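GphF Dehydratase 1 (Archangium violaceum, PDB 6MBF) probably dehydrates beta-hydroxyacyl intermediates and shifts the resulting double bond during assembly of gephyronic acid by a modular polyketide synthase. Local coordinates at residues 193-206 with 232-244. Numbering follows the deposited sequence.
Sequences SASYELHPALLDAC and IELRARGVREVRV
CD1 of Ile232 meets CD2 of Leu203 tip to tip at 3.8 Å; Val52 and Leu55 of helix 52-65 also touch this leucine. Two residues on, Leu234 puts CD2 against the backbone O of Glu197, 3.6 Å away, while both its methyls approach CB of Leu198. Arg237 lies alongside Glu197, the two side chains pointing the same way; its NH2 donates to OE2 at 2.8 Å from the syn side but tilted 31° out of the carboxylate plane, a bent salt bridge with carboxylate and guanidinium planes 66° apart. A bend at chi2 (-66°) turns the Glu197 carboxylate into this position, and OE1 pairs with Arg64. A leucine in place of Arg237 would probably leave OE2 without its charged mate. Gly238 N bonds Glu197 O (3.0 Å), and a water ties that same oxygen to Ala236 O and Val239 N. The loop 235-240 links strands 224-234 and 241-248 in the double-hotdog fold of polyketide synthase dehydratases, where helix 200-214 lies against the strands of the second hotdog. A second water joins Val239 O to His199 N, just ahead of the helix, whose Ala201 N is capped by His199 ND1. CD1 of Leu202 presses on backbone atom C of Arg240 at 3.4 Å; its CD2 meets CG2 of Val242 obliquely at 4.0 Å. Cys206 SG touches both that methyl and Val244, 3.9 Å from the latter's CB.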
loop_
_atom_site.group_PDB
_atom_site.type_symbol
_atom_site.label_atom_id
_atom_site.label_comp_id
_atom_site.label_asym_id
_atom_site.label_seq_id
_atom_site.Cartn_x
_atom_site.Cartn_y
_atom_site.Cartn_z
ATOM N N SER A 193 -10.114 4.903 11.177
ATOM C CA SER A 193 -9.252 6.009 10.763
ATOM C C SER A 193 -8.233 6.374 11.834
ATOM O O SER A 193 -7.142 6.857 11.509
ATOM C CB SER A 193 -10.091 7.237 10.392
ATOM O OG SER A 193 -10.643 7.853 11.544
ATOM N N ALA A 194 -8.559 6.161 13.107
ATOM C CA ALA A 194 -7.598 6.448 14.162
ATOM C C ALA A 194 -6.471 5.427 14.229
ATOM O O ALA A 194 -5.495 5.654 14.951
ATOM C CB ALA A 194 -8.307 6.519 15.516
ATOM N N SER A 195 -6.572 4.319 13.497
ATOM C CA SER A 195 -5.633 3.223 13.684
ATOM C C SER A 195 -4.442 3.270 12.741
ATOM O O SER A 195 -3.391 2.711 13.076
ATOM C CB SER A 195 -6.346 1.875 13.512
ATOM O OG SER A 195 -7.316 1.687 14.525
ATOM N N TYR A 196 -4.579 3.906 11.582
ATOM C CA TYR A 196 -3.558 3.882 10.544
ATOM C C TYR A 196 -3.124 5.298 10.192
ATOM O O TYR A 196 -3.908 6.250 10.279
ATOM C CB TYR A 196 -4.070 3.205 9.258
ATOM C CG TYR A 196 -4.415 1.741 9.402
ATOM C CD1 TYR A 196 -3.426 0.764 9.389
ATOM C CD2 TYR A 196 -5.736 1.335 9.541
ATOM C CE1 TYR A 196 -3.752 -0.595 9.518
ATOM C CE2 TYR A 196 -6.071 -0.003 9.665
ATOM C CZ TYR A 196 -5.077 -0.967 9.653
ATOM O OH TYR A 196 -5.408 -2.300 9.778
ATOM N N GLU A 197 -1.876 5.436 9.745
ATOM C CA GLU A 197 -1.487 6.706 9.154
ATOM C C GLU A 197 -2.245 6.932 7.855
ATOM O O GLU A 197 -2.889 7.971 7.672
ATOM C CB GLU A 197 0.023 6.751 8.932
ATOM C CG GLU A 197 0.838 6.270 10.144
ATOM C CD GLU A 197 0.691 7.188 11.364
ATOM O OE1 GLU A 197 1.089 6.783 12.478
ATOM O OE2 GLU A 197 0.168 8.304 11.222
ATOM N N LEU A 198 -2.194 5.958 6.947
ATOM C CA LEU A 198 -3.019 5.952 5.740
ATOM C C LEU A 198 -3.565 4.543 5.575
ATOM O O LEU A 198 -2.795 3.602 5.352
ATOM C CB LEU A 198 -2.213 6.368 4.514
ATOM C CG LEU A 198 -3.021 6.452 3.223
ATOM C CD1 LEU A 198 -4.107 7.518 3.331
ATOM C CD2 LEU A 198 -2.108 6.739 2.065
ATOM N N HIS A 199 -4.882 4.389 5.694
ATOM C CA HIS A 199 -5.459 3.056 5.704
ATOM C C HIS A 199 -5.003 2.264 4.476
ATOM O O HIS A 199 -5.139 2.749 3.344
ATOM C CB HIS A 199 -6.988 3.123 5.748
ATOM C CG HIS A 199 -7.615 1.869 6.265
ATOM N ND1 HIS A 199 -7.387 0.637 5.691
ATOM C CD2 HIS A 199 -8.441 1.649 7.315
ATOM C CE1 HIS A 199 -8.045 -0.289 6.367
ATOM N NE2 HIS A 199 -8.687 0.299 7.361
ATOM N N PRO A 200 -4.427 1.075 4.659
ATOM C CA PRO A 200 -4.053 0.252 3.492
ATOM C C PRO A 200 -5.178 0.074 2.492
ATOM O O PRO A 200 -4.913 0.048 1.285
ATOM C CB PRO A 200 -3.642 -1.079 4.133
ATOM C CG PRO A 200 -3.111 -0.674 5.488
ATOM C CD PRO A 200 -3.972 0.478 5.928
ATOM N N ALA A 201 -6.426 -0.037 2.959
ATOM C CA ALA A 201 -7.543 -0.207 2.033
ATOM C C ALA A 201 -7.697 1.005 1.129
ATOM O O ALA A 201 -8.049 0.871 -0.050
ATOM C CB ALA A 201 -8.841 -0.456 2.802
ATOM N N LEU A 202 -7.463 2.204 1.670
ATOM C CA LEU A 202 -7.593 3.409 0.860
ATOM C C LEU A 202 -6.471 3.506 -0.173
ATOM O O LEU A 202 -6.721 3.768 -1.353
ATOM C CB LEU A 202 -7.628 4.641 1.767
ATOM C CG LEU A 202 -7.978 5.977 1.094
ATOM C CD1 LEU A 202 -8.678 6.884 2.076
ATOM C CD2 LEU A 202 -6.727 6.661 0.576
ATOM N N LEU A 203 -5.221 3.292 0.244
ATOM C CA LEU A 203 -4.137 3.372 -0.730
ATOM C C LEU A 203 -4.232 2.252 -1.762
ATOM O O LEU A 203 -3.996 2.489 -2.950
ATOM C CB LEU A 203 -2.781 3.360 -0.023
ATOM C CG LEU A 203 -1.599 3.604 -0.960
ATOM C CD1 LEU A 203 -1.717 4.958 -1.667
ATOM C CD2 LEU A 203 -0.272 3.487 -0.191
ATOM N N ASP A 204 -4.619 1.040 -1.341
ATOM C CA ASP A 204 -4.856 -0.029 -2.312
ATOM C C ASP A 204 -5.913 0.367 -3.335
ATOM O O ASP A 204 -5.772 0.059 -4.524
ATOM C CB ASP A 204 -5.275 -1.320 -1.610
ATOM C CG ASP A 204 -5.731 -2.382 -2.593
ATOM O OD1 ASP A 204 -4.867 -2.991 -3.259
ATOM O OD2 ASP A 204 -6.959 -2.591 -2.704
ATOM N N ALA A 205 -6.985 1.033 -2.894
ATOM C CA ALA A 205 -8.003 1.493 -3.837
ATOM C C ALA A 205 -7.409 2.451 -4.870
ATOM O O ALA A 205 -7.735 2.374 -6.061
ATOM C CB ALA A 205 -9.156 2.156 -3.080
ATOM N N CYS A 206 -6.508 3.339 -4.444
ATOM C CA CYS A 206 -5.845 4.228 -5.393
ATOM C C CYS A 206 -4.989 3.440 -6.379
ATOM O O CYS A 206 -4.992 3.722 -7.581
ATOM C CB CYS A 206 -4.997 5.262 -4.648
ATOM S SG CYS A 206 -5.956 6.396 -3.600
ATOM N N ILE A 232 6.887 7.861 -1.246
ATOM C CA ILE A 232 5.533 8.202 -0.834
ATOM C C ILE A 232 5.634 9.223 0.292
ATOM O O ILE A 232 6.449 9.065 1.206
ATOM C CB ILE A 232 4.709 6.968 -0.406
ATOM C CG1 ILE A 232 3.320 7.406 0.066
ATOM C CG2 ILE A 232 5.409 6.183 0.690
ATOM C CD1 ILE A 232 2.327 6.255 0.248
ATOM N N GLU A 233 4.850 10.292 0.198
ATOM C CA GLU A 233 4.817 11.319 1.228
ATOM C C GLU A 233 3.387 11.518 1.698
ATOM O O GLU A 233 2.471 11.628 0.880
ATOM C CB GLU A 233 5.396 12.629 0.711
ATOM C CG GLU A 233 5.463 13.703 1.763
ATOM C CD GLU A 233 6.313 14.858 1.317
ATOM O OE1 GLU A 233 6.462 15.043 0.087
ATOM O OE2 GLU A 233 6.847 15.567 2.193
ATOM N N LEU A 234 3.189 11.551 3.011
ATOM C CA LEU A 234 1.864 11.701 3.604
ATOM C C LEU A 234 1.799 13.004 4.389
ATOM O O LEU A 234 2.636 13.244 5.269
ATOM C CB LEU A 234 1.541 10.525 4.526
ATOM C CG LEU A 234 0.158 10.507 5.173
ATOM C CD1 LEU A 234 -0.955 10.332 4.135
ATOM C CD2 LEU A 234 0.078 9.402 6.216
ATOM N N ARG A 235 0.800 13.835 4.083
ATOM C CA ARG A 235 0.658 15.145 4.707
ATOM C C ARG A 235 -0.495 15.243 5.689
ATOM O O ARG A 235 -0.576 16.238 6.416
ATOM C CB ARG A 235 0.463 16.236 3.647
ATOM C CG ARG A 235 1.443 16.187 2.507
ATOM C CD ARG A 235 1.381 17.473 1.707
ATOM N NE ARG A 235 2.507 17.587 0.787
ATOM C CZ ARG A 235 2.990 18.741 0.346
ATOM N NH1 ARG A 235 2.447 19.881 0.751
ATOM N NH2 ARG A 235 4.019 18.757 -0.491
ATOM N N ALA A 236 -1.418 14.288 5.686
ATOM C CA ALA A 236 -2.515 14.268 6.644
ATOM C C ALA A 236 -2.766 12.826 7.053
ATOM O O ALA A 236 -2.734 11.927 6.209
ATOM C CB ALA A 236 -3.789 14.886 6.055
ATOM N N ARG A 237 -2.997 12.606 8.346
ATOM C CA ARG A 237 -3.226 11.272 8.882
ATOM C C ARG A 237 -4.723 10.976 8.968
ATOM O O ARG A 237 -5.557 11.880 9.039
ATOM C CB ARG A 237 -2.601 11.130 10.270
ATOM C CG ARG A 237 -1.387 12.007 10.518
ATOM C CD ARG A 237 -0.087 11.351 10.100
ATOM N NE ARG A 237 1.057 12.001 10.742
ATOM C CZ ARG A 237 1.564 11.633 11.917
ATOM N NH1 ARG A 237 2.604 12.278 12.433
ATOM N NH2 ARG A 237 1.034 10.609 12.574
ATOM N N GLY A 238 -5.052 9.686 8.955
ATOM C CA GLY A 238 -6.410 9.244 9.216
ATOM C C GLY A 238 -7.442 9.622 8.174
ATOM O O GLY A 238 -8.624 9.754 8.504
ATOM N N VAL A 239 -7.033 9.782 6.922
ATOM C CA VAL A 239 -7.950 10.177 5.856
ATOM C C VAL A 239 -8.798 8.981 5.439
ATOM O O VAL A 239 -8.300 7.854 5.349
ATOM C CB VAL A 239 -7.149 10.749 4.672
ATOM C CG1 VAL A 239 -8.059 10.998 3.481
ATOM C CG2 VAL A 239 -6.444 12.039 5.085
ATOM N N ARG A 240 -10.099 9.214 5.195
ATOM C CA ARG A 240 -11.029 8.153 4.829
ATOM C C ARG A 240 -11.533 8.259 3.398
ATOM O O ARG A 240 -12.206 7.335 2.927
ATOM C CB ARG A 240 -12.254 8.149 5.766
ATOM C CG ARG A 240 -11.927 8.277 7.252
ATOM C CD ARG A 240 -13.165 8.010 8.111
ATOM N NE ARG A 240 -14.240 8.967 7.866
ATOM C CZ ARG A 240 -15.469 8.837 8.354
ATOM N NH1 ARG A 240 -15.773 7.782 9.102
ATOM N NH2 ARG A 240 -16.395 9.753 8.090
ATOM N N GLU A 241 -11.219 9.347 2.699
ATOM C CA GLU A 241 -11.865 9.652 1.431
ATOM C C GLU A 241 -10.976 10.624 0.676
ATOM O O GLU A 241 -10.560 11.644 1.241
ATOM C CB GLU A 241 -13.261 10.248 1.659
ATOM C CG GLU A 241 -14.050 10.495 0.380
ATOM C CD GLU A 241 -15.468 10.975 0.649
ATOM O OE1 GLU A 241 -15.792 11.284 1.819
ATOM O OE2 GLU A 241 -16.253 11.060 -0.317
ATOM N N VAL A 242 -10.661 10.302 -0.584
ATOM C CA VAL A 242 -9.827 11.163 -1.415
ATOM C C VAL A 242 -10.323 11.135 -2.852
ATOM O O VAL A 242 -11.050 10.231 -3.274
ATOM C CB VAL A 242 -8.327 10.767 -1.417
ATOM C CG1 VAL A 242 -7.698 10.908 -0.026
ATOM C CG2 VAL A 242 -8.150 9.359 -1.961
ATOM N N ARG A 243 -9.917 12.148 -3.598
ATOM C CA ARG A 243 -9.855 12.067 -5.046
ATOM C C ARG A 243 -8.394 11.890 -5.423
ATOM O O ARG A 243 -7.516 12.557 -4.871
ATOM C CB ARG A 243 -10.444 13.313 -5.708
ATOM C CG ARG A 243 -11.946 13.463 -5.474
ATOM C CD ARG A 243 -12.499 14.559 -6.382
ATOM N NE ARG A 243 -13.947 14.710 -6.249
ATOM C CZ ARG A 243 -14.545 15.523 -5.382
ATOM N NH1 ARG A 243 -13.831 16.276 -4.552
ATOM N NH2 ARG A 243 -15.869 15.581 -5.340
ATOM N N VAL A 244 -8.123 10.964 -6.330
ATOM C CA VAL A 244 -6.750 10.616 -6.665
ATOM C C VAL A 244 -6.530 10.865 -8.148
ATOM O O VAL A 244 -7.346 10.454 -8.980
ATOM C CB VAL A 244 -6.415 9.160 -6.292
ATOM C CG1 VAL A 244 -7.451 8.184 -6.863
ATOM C CG2 VAL A 244 -5.003 8.816 -6.752
HETATM O O HOH W 1 -4.223 9.662 5.869
HETATM O O HOH W 2 0.916 8.362 14.645
HETATM O O HOH W 3 -6.506 6.262 6.907
#